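Local coordinates for protein aminotransferase, class I (PDB 2O1B) that probably transfers amino groups between amino acids and 2-oxo acids with a bound pyridoxal-5'-phosphate cofactor, as an aspartate-type class I aminotransferase, at residues P165-D170 against T194-T199; F221-F226 against G335-W340; I362-G367 against V378-A383. All blocks are in the same frame, centred on the assembly; numbering follows the deposited sequence.

Contact 1. Residues P165-D170 against T194-T199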
loop_
_atom_site.group_PDB
_atom_site.type_symbol
_atom_site.label_atom_id
_atom_site.label_comp_id
_atom_site.label_asym_id
_atom_site.label_seq_id
_atom_site.Cartn_x
_atom_site.Cartn_y
_atom_site.Cartn_z
ATOM N N PRO A 165 -23.473 13.374 -25.223
ATOM C CA PRO A 165 -22.080 13.749 -25.383
ATOM C C PRO A 165 -21.367 14.158 -24.091
ATOM O O PRO A 165 -20.137 14.255 -24.076
ATOM C CB PRO A 165 -22.147 14.961 -26.324
ATOM C CG PRO A 165 -23.573 15.155 -26.675
ATOM C CD PRO A 165 -24.365 14.471 -25.630
ATOM N N HIS A 166 -22.118 14.402 -23.022
ATOM C CA HIS A 166 -21.550 15.120 -21.881
ATOM C C HIS A 166 -21.325 14.275 -20.621
ATOM O O HIS A 166 -20.578 14.691 -19.732
ATOM C CB HIS A 166 -22.356 16.396 -21.600
ATOM C CG HIS A 166 -22.365 17.362 -22.749
ATOM N ND1 HIS A 166 -21.235 18.041 -23.153
ATOM C CD2 HIS A 166 -23.356 17.757 -23.582
ATOM C CE1 HIS A 166 -21.528 18.817 -24.182
ATOM N NE2 HIS A 166 -22.810 18.666 -24.460
ATOM N N TYR A 167 -21.946 13.098 -20.563
ATOM C CA TYR A 167 -21.715 12.128 -19.483
ATOM C C TYR A 167 -21.808 12.719 -18.067
ATOM O O TYR A 167 -20.924 12.506 -17.224
ATOM C CB TYR A 167 -20.366 11.410 -19.682
ATOM C CG TYR A 167 -20.337 10.498 -20.881
ATOM C CD1 TYR A 167 -19.679 10.874 -22.057
ATOM C CD2 TYR A 167 -20.982 9.254 -20.848
ATOM C CE1 TYR A 167 -19.650 10.026 -23.166
ATOM C CE2 TYR A 167 -20.957 8.406 -21.942
ATOM C CZ TYR A 167 -20.287 8.797 -23.099
ATOM O OH TYR A 167 -20.281 7.943 -24.177
ATOM N N LEU A 168 -22.877 13.474 -17.817
ATOM C CA LEU A 168 -23.123 14.052 -16.502
ATOM C C LEU A 168 -24.224 13.243 -15.798
ATOM O O LEU A 168 -25.090 12.675 -16.471
ATOM C CB LEU A 168 -23.532 15.519 -16.650
ATOM C CG LEU A 168 -22.509 16.542 -17.160
ATOM C CD1 LEU A 168 -23.127 17.947 -17.115
ATOM C CD2 LEU A 168 -21.187 16.493 -16.370
ATOM N N PRO A 169 -24.201 13.182 -14.450
ATOM C CA PRO A 169 -25.213 12.370 -13.781
ATOM C C PRO A 169 -26.604 12.949 -13.971
ATOM O O PRO A 169 -26.762 14.170 -14.068
ATOM C CB PRO A 169 -24.821 12.460 -12.300
ATOM C CG PRO A 169 -23.404 12.959 -12.291
ATOM C CD PRO A 169 -23.306 13.835 -13.483
ATOM N N ASP A 170 -27.602 12.075 -14.042
ATOM C CA ASP A 170 -28.985 12.517 -14.024
ATOM C C ASP A 170 -29.671 11.825 -12.860
ATOM O O ASP A 170 -30.154 10.689 -12.979
ATOM C CB ASP A 170 -29.709 12.215 -15.339
ATOM C CG ASP A 170 -31.113 12.827 -15.386
ATOM O OD1 ASP A 170 -31.707 12.890 -16.477
ATOM O OD2 ASP A 170 -31.627 13.262 -14.337
ATOM N N THR A 194 -14.142 8.836 -20.770
ATOM C CA THR A 194 -14.882 9.684 -21.725
ATOM C C THR A 194 -14.322 11.105 -21.887
ATOM O O THR A 194 -14.652 11.786 -22.855
ATOM C CB THR A 194 -16.377 9.792 -21.372
ATOM O OG1 THR A 194 -16.526 10.637 -20.225
ATOM C CG2 THR A 194 -16.994 8.417 -21.099
ATOM N N GLY A 195 -13.493 11.547 -20.941
ATOM C CA GLY A 195 -12.880 12.890 -20.987
ATOM C C GLY A 195 -13.824 14.037 -20.622
ATOM O O GLY A 195 -13.486 15.219 -20.802
ATOM N N SER A 196 -15.003 13.665 -20.112
ATOM C CA SER A 196 -16.057 14.592 -19.736
ATOM C C SER A 196 -15.609 15.404 -18.533
ATOM O O SER A 196 -14.901 14.890 -17.671
ATOM C CB SER A 196 -17.313 13.811 -19.355
ATOM O OG SER A 196 -17.692 12.888 -20.376
ATOM N N THR A 197 -16.035 16.664 -18.475
ATOM C CA THR A 197 -15.690 17.565 -17.374
ATOM C C THR A 197 -16.942 17.983 -16.593
ATOM O O THR A 197 -18.064 17.850 -17.096
ATOM C CB THR A 197 -14.956 18.825 -17.877
ATOM O OG1 THR A 197 -15.701 19.435 -18.937
ATOM C CG2 THR A 197 -13.534 18.469 -18.368
ATOM N N ALA A 198 -16.741 18.471 -15.367
ATOM C CA ALA A 198 -17.842 18.969 -14.550
ATOM C C ALA A 198 -17.768 20.477 -14.410
ATOM O O ALA A 198 -16.768 21.105 -14.789
ATOM C CB ALA A 198 -17.835 18.310 -13.186
ATOM N N THR A 199 -18.846 21.069 -13.905
ATOM C CA THR A 199 -18.820 22.479 -13.540
ATOM C C THR A 199 -19.193 22.634 -12.078
ATOM O O THR A 199 -19.701 21.692 -11.446
ATOM C CB THR A 199 -19.774 23.334 -14.391
ATOM O OG1 THR A 199 -21.124 23.000 -14.060
ATOM C CG2 THR A 199 -19.531 23.111 -15.873
HETATM O O HOH W 1 -17.990 14.610 -22.544
HETATM O O HOH W 2 -18.991 16.755 -19.777
#
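Y167 lays one face of its ring against T194. CG of Y167 is anti to its carbonyl carbon (chi1 -68°), which puts the ring beside T194. The methyl CG2 of T194 stands 3.6 Å from the ring centroid and only 8° off the ring normal, a CH-pi contact over the face. At the edge of the same ring sits the hydroxyl of S196, with OG 3.3 Å from Y167 CD1. S196 OG is also tied to T194 OG1 by a short hydrogen bond of 2.5 Å; the direction of the proton is not settled. T194 OG1 has a second partner in N191. The phenol end of Y167 leaves the contact and is hydrogen-bonded to W340. Both segments are loops of the large PLP-binding domain of the class I aminotransferase fold. The loop 165-170 follows strand 156-161. The loop 194-199 leads into helix 200-210, with T199 at its N-cap. The other side is looser and wet. One water joins P165 O to S196 OG, 2.7 Å from the carbonyl oxygen. A second water donates to both H166 O and T197 O. L168 adds a single touch here, CD2 to T197 O at 3.5 Å. H166 is exposed and its side chain makes no contact with 194-199; ND1 is hydrogen-bonded to K334.

Contact 2. Residues F221-F226 against G335-W340. With PLP (pyridoxal-5'-phosphate), chain B.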
loop_
_atom_site.group_PDB
_atom_site.type_symbol
_atom_site.label_atom_id
_atom_site.label_comp_id
_atom_site.label_asym_id
_atom_site.label_seq_id
_atom_site.Cartn_x
_atom_site.Cartn_y
_atom_site.Cartn_z
ATOM N N PHE A 221 -10.066 12.880 -8.762
ATOM C CA PHE A 221 -9.585 14.087 -9.442
ATOM C C PHE A 221 -8.213 13.868 -10.089
ATOM O O PHE A 221 -7.415 14.807 -10.225
ATOM C CB PHE A 221 -9.491 15.201 -8.398
ATOM C CG PHE A 221 -9.729 16.598 -8.928
ATOM C CD1 PHE A 221 -10.410 16.823 -10.113
ATOM C CD2 PHE A 221 -9.272 17.695 -8.200
ATOM C CE1 PHE A 221 -10.630 18.122 -10.574
ATOM C CE2 PHE A 221 -9.481 18.997 -8.651
ATOM C CZ PHE A 221 -10.166 19.206 -9.845
ATOM N N ALA A 222 -7.951 12.624 -10.492
ATOM C CA ALA A 222 -6.684 12.232 -11.144
ATOM C C ALA A 222 -6.269 13.131 -12.302
ATOM O O ALA A 222 -5.063 13.360 -12.517
ATOM C CB ALA A 222 -6.771 10.796 -11.616
ATOM N N TYR A 223 -7.259 13.634 -13.048
ATOM C CA TYR A 223 -6.994 14.496 -14.205
ATOM C C TYR A 223 -7.315 15.960 -13.969
ATOM O O TYR A 223 -7.543 16.708 -14.914
ATOM C CB TYR A 223 -7.690 13.957 -15.459
ATOM C CG TYR A 223 -7.029 12.694 -15.955
ATOM C CD1 TYR A 223 -7.654 11.458 -15.814
ATOM C CD2 TYR A 223 -5.749 12.734 -16.519
ATOM C CE1 TYR A 223 -7.033 10.293 -16.253
ATOM C CE2 TYR A 223 -5.125 11.579 -16.962
ATOM C CZ TYR A 223 -5.769 10.367 -16.825
ATOM O OH TYR A 223 -5.143 9.220 -17.264
ATOM N N GLY A 224 -7.316 16.357 -12.700
ATOM C CA GLY A 224 -7.545 17.735 -12.300
ATOM C C GLY A 224 -6.749 18.769 -13.071
ATOM O O GLY A 224 -7.290 19.829 -13.407
ATOM N N ALA A 225 -5.496 18.450 -13.389
ATOM C CA ALA A 225 -4.582 19.383 -14.087
ATOM C C ALA A 225 -4.930 19.621 -15.561
ATOM O O ALA A 225 -4.526 20.633 -16.154
ATOM C CB ALA A 225 -3.151 18.873 -13.985
ATOM N N PHE A 226 -5.655 18.670 -16.150
ATOM C CA PHE A 226 -5.909 18.623 -17.585
ATOM C C PHE A 226 -7.349 19.104 -17.861
ATOM O O PHE A 226 -8.298 18.320 -17.858
ATOM C CB PHE A 226 -5.640 17.191 -18.106
ATOM C CG PHE A 226 -4.243 16.663 -17.769
ATOM C CD1 PHE A 226 -3.201 16.766 -18.687
ATOM C CD2 PHE A 226 -3.976 16.080 -16.521
ATOM C CE1 PHE A 226 -1.919 16.292 -18.374
ATOM C CE2 PHE A 226 -2.708 15.616 -16.200
ATOM C CZ PHE A 226 -1.667 15.727 -17.137
ATOM N N GLY A 335 -11.266 17.212 -21.106
ATOM C CA GLY A 335 -10.120 17.107 -20.212
ATOM C C GLY A 335 -9.539 15.703 -20.214
ATOM O O GLY A 335 -10.008 14.818 -20.945
ATOM N N GLY A 336 -8.505 15.493 -19.401
ATOM C CA GLY A 336 -7.828 14.202 -19.363
ATOM C C GLY A 336 -6.857 14.063 -20.516
ATOM O O GLY A 336 -6.462 15.054 -21.118
ATOM N N ILE A 337 -6.475 12.831 -20.829
ATOM C CA ILE A 337 -5.435 12.591 -21.821
ATOM C C ILE A 337 -5.889 11.648 -22.962
ATOM O O ILE A 337 -5.057 11.150 -23.713
ATOM C CB ILE A 337 -4.133 12.058 -21.144
ATOM C CG1 ILE A 337 -4.380 10.706 -20.462
ATOM C CG2 ILE A 337 -3.564 13.103 -20.137
ATOM C CD1 ILE A 337 -3.122 10.016 -20.007
ATOM N N TYR A 338 -7.200 11.423 -23.089
ATOM C CA TYR A 338 -7.733 10.454 -24.060
ATOM C C TYR A 338 -8.740 11.040 -25.055
ATOM O O TYR A 338 -9.305 12.120 -24.828
ATOM C CB TYR A 338 -8.398 9.268 -23.346
ATOM C CG TYR A 338 -7.696 8.771 -22.104
ATOM C CD1 TYR A 338 -6.671 7.826 -22.186
ATOM C CD2 TYR A 338 -8.076 9.224 -20.841
ATOM C CE1 TYR A 338 -6.027 7.354 -21.039
ATOM C CE2 TYR A 338 -7.439 8.760 -19.692
ATOM C CZ TYR A 338 -6.420 7.821 -19.799
ATOM O OH TYR A 338 -5.789 7.358 -18.660
ATOM N N VAL A 339 -8.969 10.318 -26.155
ATOM C CA VAL A 339 -10.181 10.523 -26.962
ATOM C C VAL A 339 -11.043 9.244 -26.944
ATOM O O VAL A 339 -10.523 8.136 -27.031
ATOM C CB VAL A 339 -9.868 11.041 -28.397
ATOM C CG1 VAL A 339 -11.156 11.310 -29.197
ATOM C CG2 VAL A 339 -9.041 12.325 -28.333
ATOM N N TRP A 340 -12.350 9.430 -26.777
ATOM C CA TRP A 340 -13.349 8.356 -26.660
ATOM C C TRP A 340 -13.947 8.224 -28.055
ATOM O O TRP A 340 -14.678 9.109 -28.507
ATOM C CB TRP A 340 -14.385 8.792 -25.607
ATOM C CG TRP A 340 -15.477 7.848 -25.142
ATOM C CD1 TRP A 340 -16.813 8.128 -25.088
ATOM C CD2 TRP A 340 -15.327 6.531 -24.587
ATOM N NE1 TRP A 340 -17.510 7.070 -24.556
ATOM C CE2 TRP A 340 -16.622 6.078 -24.231
ATOM C CE3 TRP A 340 -14.227 5.696 -24.343
ATOM C CZ2 TRP A 340 -16.848 4.813 -23.683
ATOM C CZ3 TRP A 340 -14.452 4.429 -23.791
ATOM C CH2 TRP A 340 -15.750 4.000 -23.470
HETATM N N1 PLP B . -8.281 7.336 -11.129
HETATM C C2 PLP B . -8.253 7.659 -12.473
HETATM C C2A PLP B . -9.492 8.211 -13.123
HETATM C C3 PLP B . -7.058 7.495 -13.177
HETATM O O3 PLP B . -6.979 7.803 -14.505
HETATM C C4 PLP B . -5.919 7.001 -12.527
HETATM C C4A PLP B . -4.583 7.350 -13.114
HETATM C C5 PLP B . -5.969 6.663 -11.172
HETATM C C6 PLP B . -7.166 6.833 -10.476
HETATM C C5A PLP B . -4.755 6.098 -10.447
HETATM O O4P PLP B . -3.770 7.079 -10.183
HETATM P P PLP B . -2.482 6.733 -9.270
HETATM O O1P PLP B . -1.252 6.643 -10.159
HETATM O O2P PLP B . -2.756 5.419 -8.589
HETATM O O3P PLP B . -2.322 7.855 -8.284
#
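This is a buried loop-to-strand contact beside the cofactor. It joins the loop after strand 216-220 to the loop that enters strand 338-342. Two overlapping type I turns, F221 to G224 and Y223 to F226, shape 221-226. The hydroxyls of Y223 and Y338 meet in a hydrogen bond, OH to OH 2.4 Å, though so short a distance is doubtful. The two rings are nearly perpendicular, with planes at 83°. K253 NZ is a further partner of Y223 OH. I337 wedges in beside this pair. Its CG1 lies between the backbone N and the carbonyl carbon (chi1 63°), which sets CG1 3.7 Å from Y223 CE2. The same branch lies over the centre of the Y338 ring. The other branch, CG2, rests over a face of F226 at 4.1 Å from the ring centroid, a CH-pi contact. G336, without a side chain, lets its CA come 3.8 Å from Y223 CG. Its N-H bonds to F226 O at 3.2 Å, from above the carbonyl plane. N232 is a second donor to that oxygen. On the cofactor side, A222 CB packs 3.6 Å from PLP C2, and Y223 CE1 comes close to PLP O3. A small residue against the pyridine and a tyrosine beside O3 are typical of the PLP site of fold-type I aminotransferases.

Contact 3. Residues I362-G367 against V378-A383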
loop_
_atom_site.group_PDB
_atom_site.type_symbol
_atom_site.label_atom_id
_atom_site.label_comp_id
_atom_site.label_asym_id
_atom_site.label_seq_id
_atom_site.Cartn_x
_atom_site.Cartn_y
_atom_site.Cartn_z
ATOM N N ILE A 362 -2.213 -0.769 -33.789
ATOM C CA ILE A 362 -2.595 0.247 -32.809
ATOM C C ILE A 362 -3.239 -0.436 -31.610
ATOM O O ILE A 362 -4.273 -1.095 -31.739
ATOM C CB ILE A 362 -3.577 1.298 -33.397
ATOM C CG1 ILE A 362 -2.912 2.106 -34.505
ATOM C CG2 ILE A 362 -4.085 2.236 -32.304
ATOM C CD1 ILE A 362 -3.853 3.048 -35.228
ATOM N N LEU A 363 -2.618 -0.292 -30.444
ATOM C CA LEU A 363 -3.219 -0.816 -29.227
ATOM C C LEU A 363 -4.114 0.257 -28.626
ATOM O O LEU A 363 -3.673 1.380 -28.393
ATOM C CB LEU A 363 -2.159 -1.234 -28.208
ATOM C CG LEU A 363 -2.335 -2.531 -27.398
ATOM C CD1 LEU A 363 -1.752 -2.333 -25.986
ATOM C CD2 LEU A 363 -3.774 -3.032 -27.316
ATOM N N VAL A 364 -5.380 -0.080 -28.405
ATOM C CA VAL A 364 -6.285 0.852 -27.750
ATOM C C VAL A 364 -6.882 0.174 -26.539
ATOM O O VAL A 364 -6.755 -1.044 -26.372
ATOM C CB VAL A 364 -7.426 1.367 -28.691
ATOM C CG1 VAL A 364 -6.853 2.133 -29.884
ATOM C CG2 VAL A 364 -8.351 0.223 -29.138
ATOM N N ALA A 365 -7.534 0.964 -25.702
ATOM C CA ALA A 365 -8.291 0.421 -24.601
ATOM C C ALA A 365 -9.748 0.252 -25.019
ATOM O O ALA A 365 -10.415 1.230 -25.361
ATOM C CB ALA A 365 -8.175 1.317 -23.382
ATOM N N PRO A 366 -10.244 -0.993 -24.991
ATOM C CA PRO A 366 -11.642 -1.257 -25.284
ATOM C C PRO A 366 -12.545 -0.616 -24.237
ATOM O O PRO A 366 -12.204 -0.583 -23.057
ATOM C CB PRO A 366 -11.737 -2.789 -25.203
ATOM C CG PRO A 366 -10.599 -3.204 -24.336
ATOM C CD PRO A 366 -9.504 -2.232 -24.680
ATOM N N GLY A 367 -13.693 -0.121 -24.672
ATOM C CA GLY A 367 -14.642 0.492 -23.760
ATOM C C GLY A 367 -15.251 -0.459 -22.748
ATOM O O GLY A 367 -15.733 -0.017 -21.704
ATOM N N VAL A 378 -13.896 2.897 -27.978
ATOM C CA VAL A 378 -12.552 2.590 -27.538
ATOM C C VAL A 378 -11.908 3.864 -27.002
ATOM O O VAL A 378 -12.256 4.970 -27.432
ATOM C CB VAL A 378 -11.698 1.947 -28.663
ATOM C CG1 VAL A 378 -12.291 0.593 -29.076
ATOM C CG2 VAL A 378 -11.578 2.885 -29.871
ATOM N N ARG A 379 -10.988 3.695 -26.053
ATOM C CA ARG A 379 -10.253 4.806 -25.465
ATOM C C ARG A 379 -8.865 4.908 -26.092
ATOM O O ARG A 379 -8.139 3.912 -26.212
ATOM C CB ARG A 379 -10.138 4.605 -23.951
ATOM C CG ARG A 379 -9.735 5.848 -23.163
ATOM C CD ARG A 379 -9.321 5.463 -21.739
ATOM N NE ARG A 379 -8.061 4.716 -21.734
ATOM C CZ ARG A 379 -7.458 4.232 -20.646
ATOM N NH1 ARG A 379 -7.978 4.417 -19.432
ATOM N NH2 ARG A 379 -6.313 3.571 -20.769
ATOM N N ILE A 380 -8.506 6.116 -26.488
ATOM C CA ILE A 380 -7.281 6.355 -27.240
ATOM C C ILE A 380 -6.435 7.355 -26.472
ATOM O O ILE A 380 -6.861 8.490 -26.240
ATOM C CB ILE A 380 -7.605 6.875 -28.656
ATOM C CG1 ILE A 380 -8.184 5.730 -29.510
ATOM C CG2 ILE A 380 -6.376 7.509 -29.306
ATOM C CD1 ILE A 380 -8.672 6.152 -30.878
ATOM N N SER A 381 -5.252 6.919 -26.054
ATOM C CA SER A 381 -4.358 7.770 -25.271
ATOM C C SER A 381 -3.520 8.681 -26.152
ATOM O O SER A 381 -2.864 8.222 -27.089
ATOM C CB SER A 381 -3.436 6.924 -24.410
ATOM O OG SER A 381 -2.496 7.743 -23.723
ATOM N N LEU A 382 -3.537 9.969 -25.830
ATOM C CA LEU A 382 -2.738 10.952 -26.551
ATOM C C LEU A 382 -1.363 11.123 -25.891
ATOM O O LEU A 382 -0.618 12.040 -26.215
ATOM C CB LEU A 382 -3.484 12.288 -26.623
ATOM C CG LEU A 382 -4.847 12.301 -27.329
ATOM C CD1 LEU A 382 -5.705 13.447 -26.805
ATOM C CD2 LEU A 382 -4.696 12.376 -28.838
ATOM N N ALA A 383 -1.041 10.219 -24.971
ATOM C CA ALA A 383 0.174 10.308 -24.176
ATOM C C ALA A 383 1.348 9.598 -24.847
ATOM O O ALA A 383 1.925 8.654 -24.299
ATOM C CB ALA A 383 -0.078 9.751 -22.802
#
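The small antiparallel sheet of the C-terminal part of the fold has its edge here, where strand 365-366 pairs with strand 377-381 in a beta hairpin. A365 and R379 face each other as a hydrogen-bonded pair. R379 N donates to A365 O at 2.6 Å, nearly straight at 174°. A365 N donates back to R379 O at 3.1 Å. Both bonds lie in the carbonyl planes. P366 and V378 form the next, non-hydrogen-bonded pair; a proline has no N-H to give, and this position asks for none. V378 CA also approaches A365 O, a CA-H...O contact.

On one face of the hairpin lie A365 and R379. CG of R379 is anti to the backbone N (chi1 -164°), and the chain bends at chi3 (69°). This carries the guanidinium back past the methyl of A365, with NE 3.8 Å from A365 CB. NH1 is hydrogen-bonded to N192, a residue of the cofactor pocket, and NH2 weakly to A53 O. The nearest atoms of the R379 side chain and PLP are about 6 Å apart, and Y338 packs against R379.

V364 makes the apolar part. Its two methyls meet different partners. CG2 meets V378 CB at 3.8 Å, obliquely. CG1 lies 3.9 Å from I380 CG1, the two side chains side by side and pointing the same way. L356 of helix 349-360 also touches V364. Further on, S381 OG accepts from A383 N at 3.1 Å, an ST turn as the strand ends.

The buried guanidinium is thus held at NH1 by N192 and only weakly at NH2 by A53 O, beside the cofactor. Its place and its link to N192 are consistent with the arginine that binds the substrate alpha-carboxylate in class I aminotransferases.

How the contacts relate
Going from the N terminus, the three contacts come in series; none nests in or crosses another. Contact 1 closes a short excursion of 23 residues through helix 176-181 and strand 182-187, within the large domain. Contact 2 closes a much longer loop of 108 residues, about half of it helical, and returns the chain to the cofactor. Contact 3 closes a hairpin with 10 residues between its segments. Contacts 1 and 2 touch through G195 O and G335 N, 3.0 Å apart. Contacts 2 and 3 meet through strands 338-342 and 377-381, neighbours in one sheet, where V339 N meets I380 O at 2.8 Å. Contacts 1 and 3 do not touch. Contact 2 therefore bridges the large-domain loops and the C-terminal sheet.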